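Local coordinates for b11L5F_LGL (Synthetic construct, PDB 6CZG), which is a computationally redesigned beta-barrel, made in the course of designing a fluorescence-activating barrel and probably intended to hold a small ligand, at residues A[76-79]-A[80-83]. Residues are numbered along the deposited sequence; the frame is centred on the assembly and turned at random.
Sequences PSLG and NMKV
Leu78 and Met81 meet round a tight turn on the surface of the barrel, in the short loop that leads from strand 68-75 into strand 81-91. One weak backbone bond spans this turn: Met81 N donates to Leu78 O at 3.4 Å, with an N-H...O angle of 151°. The Met81 side chain begins close to that same carbonyl, its CG lying 3.3 Å from Leu78 O. On the apolar side, Met81 CG packs against Leu78 CB at 3.9 Å, an ordinary van der Waals contact made by the inner part of each chain. Met81 CG sits between its own backbone N and carbonyl carbon (chi1 67°), which turns it back toward Leu78; the chain then bends at chi3, and the side chain also touches Tyr75 and Thr101 on the two flanking strands. Between Leu78 and Met81, Gly79 and Asn80 both take left-handed backbone conformations, so the reversal is a beta-turn of the I'/III' family, with Gly79 and Asn80 as its two central residues. It lies within the connection of a beta-hairpin, where the pairing opens with Met81 and Tyr75 and continues with Val83 and Ile73. Before the turn, Pro76 and Ser77 have right-handed helical backbone angles, and this first bend brings Pro76 back beside Asn80. The Asn80 side chain crosses that of Pro76 at about a right angle, putting ND2 3.6 Å from Pro76 CA and 3.8 Å from Pro76 CB. These are van der Waals contacts of a polar group with ring carbons. CG of Asn80 lies beside its backbone N, anti to the carbonyl carbon (chi1 -82°), and from there the amide lies against Pro76 while the side chain also touches Thr74.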
ATOM      1  N   PRO A  76      -7.575  -3.530 -11.447  1.00 32.95           N
ATOM      2  CA  PRO A  76      -8.373  -3.837 -12.648  1.00 31.20           C
ATOM      3  C   PRO A  76      -9.688  -4.533 -12.342  1.00 32.20           C
ATOM      4  O   PRO A  76     -10.697  -4.254 -13.000  1.00 34.10           O
ATOM      5  CB  PRO A  76      -7.433  -4.730 -13.472  1.00 31.10           C
ATOM      6  CG  PRO A  76      -6.062  -4.419 -12.969  1.00 33.87           C
ATOM      7  CD  PRO A  76      -6.224  -4.113 -11.512  1.00 35.61           C
ATOM      8  N   SER A  77      -9.710  -5.429 -11.354  1.00 31.78           N
ATOM      9  CA  SER A  77     -10.932  -6.138 -10.992  1.00 31.56           C
ATOM     10  C   SER A  77     -11.959  -5.248 -10.301  1.00 30.00           C
ATOM     11  O   SER A  77     -13.051  -5.732  -9.982  1.00 32.79           O
ATOM     12  CB  SER A  77     -10.599  -7.331 -10.094  1.00 28.64           C
ATOM     13  N   LEU A  78     -11.646  -3.976 -10.062  1.00 29.28           N
ATOM     14  CA  LEU A  78     -12.605  -3.049  -9.476  1.00 27.16           C
ATOM     15  C   LEU A  78     -12.792  -1.838 -10.382  1.00 30.88           C
ATOM     16  O   LEU A  78     -12.705  -0.693  -9.928  1.00 35.10           O
ATOM     17  CB  LEU A  78     -12.153  -2.612  -8.082  1.00 30.86           C
ATOM     18  CG  LEU A  78     -12.272  -3.665  -6.978  1.00 29.88           C
ATOM     19  CD1 LEU A  78     -11.959  -3.057  -5.620  1.00 27.53           C
ATOM     20  CD2 LEU A  78     -13.658  -4.293  -6.982  1.00 29.74           C
ATOM     21  N   GLY A  79     -13.050  -2.086 -11.663  1.00 32.48           N
ATOM     22  CA  GLY A  79     -13.246  -1.008 -12.614  1.00 30.98           C
ATOM     23  C   GLY A  79     -12.023  -0.160 -12.869  1.00 29.78           C
ATOM     24  O   GLY A  79     -12.157   1.014 -13.233  1.00 32.85           O
ATOM     25  N   ASN A  80     -10.829  -0.728 -12.692  1.00 28.84           N
ATOM     26  CA  ASN A  80      -9.566  -0.015 -12.891  1.00 32.51           C
ATOM     27  C   ASN A  80      -9.496   1.252 -12.040  1.00 33.04           C
ATOM     28  O   ASN A  80      -8.938   2.271 -12.454  1.00 34.82           O
ATOM     29  CB  ASN A  80      -9.339   0.307 -14.370  1.00 27.22           C
ATOM     30  CG  ASN A  80      -8.775  -0.870 -15.142  1.00 38.49           C
ATOM     31  OD1 ASN A  80      -9.474  -1.498 -15.937  1.00 35.00           O
ATOM     32  ND2 ASN A  80      -7.504  -1.178 -14.908  1.00 26.20           N
ATOM     33  N   MET A  81     -10.069   1.191 -10.842  1.00 33.18           N
ATOM     34  CA  MET A  81      -9.937   2.290  -9.901  1.00 35.17           C
ATOM     35  C   MET A  81      -8.517   2.334  -9.344  1.00 34.31           C
ATOM     36  O   MET A  81      -7.800   1.330  -9.310  1.00 32.61           O
ATOM     37  CB  MET A  81     -10.953   2.154  -8.767  1.00 39.14           C
ATOM     38  CG  MET A  81     -10.709   0.969  -7.850  1.00 41.38           C
ATOM     39  SD  MET A  81     -11.609   1.112  -6.296  1.00 57.79           S
ATOM     40  CE  MET A  81     -10.873   2.596  -5.621  1.00 41.70           C
ATOM     41  N   LYS A  82      -8.108   3.521  -8.905  1.00 36.05           N
ATOM     42  CA  LYS A  82      -6.741   3.758  -8.473  1.00 38.34           C
ATOM     43  C   LYS A  82      -6.703   4.143  -7.002  1.00 38.47           C
ATOM     44  O   LYS A  82      -7.649   4.727  -6.467  1.00 36.77           O
ATOM     45  CB  LYS A  82      -6.078   4.860  -9.312  1.00 34.70           C
ATOM     46  N   VAL A  83      -5.595   3.798  -6.352  1.00 32.62           N
ATOM     47  CA  VAL A  83      -5.282   4.244  -5.000  1.00 31.16           C
ATOM     48  C   VAL A  83      -3.931   4.943  -5.054  1.00 31.47           C
ATOM     49  O   VAL A  83      -2.912   4.313  -5.361  1.00 33.44           O
ATOM     50  CB  VAL A  83      -5.258   3.080  -3.998  1.00 30.85           C
ATOM     51  CG1 VAL A  83      -4.568   3.501  -2.709  1.00 29.18           C
ATOM     52  CG2 VAL A  83      -6.671   2.594  -3.715  1.00 33.88           C
TER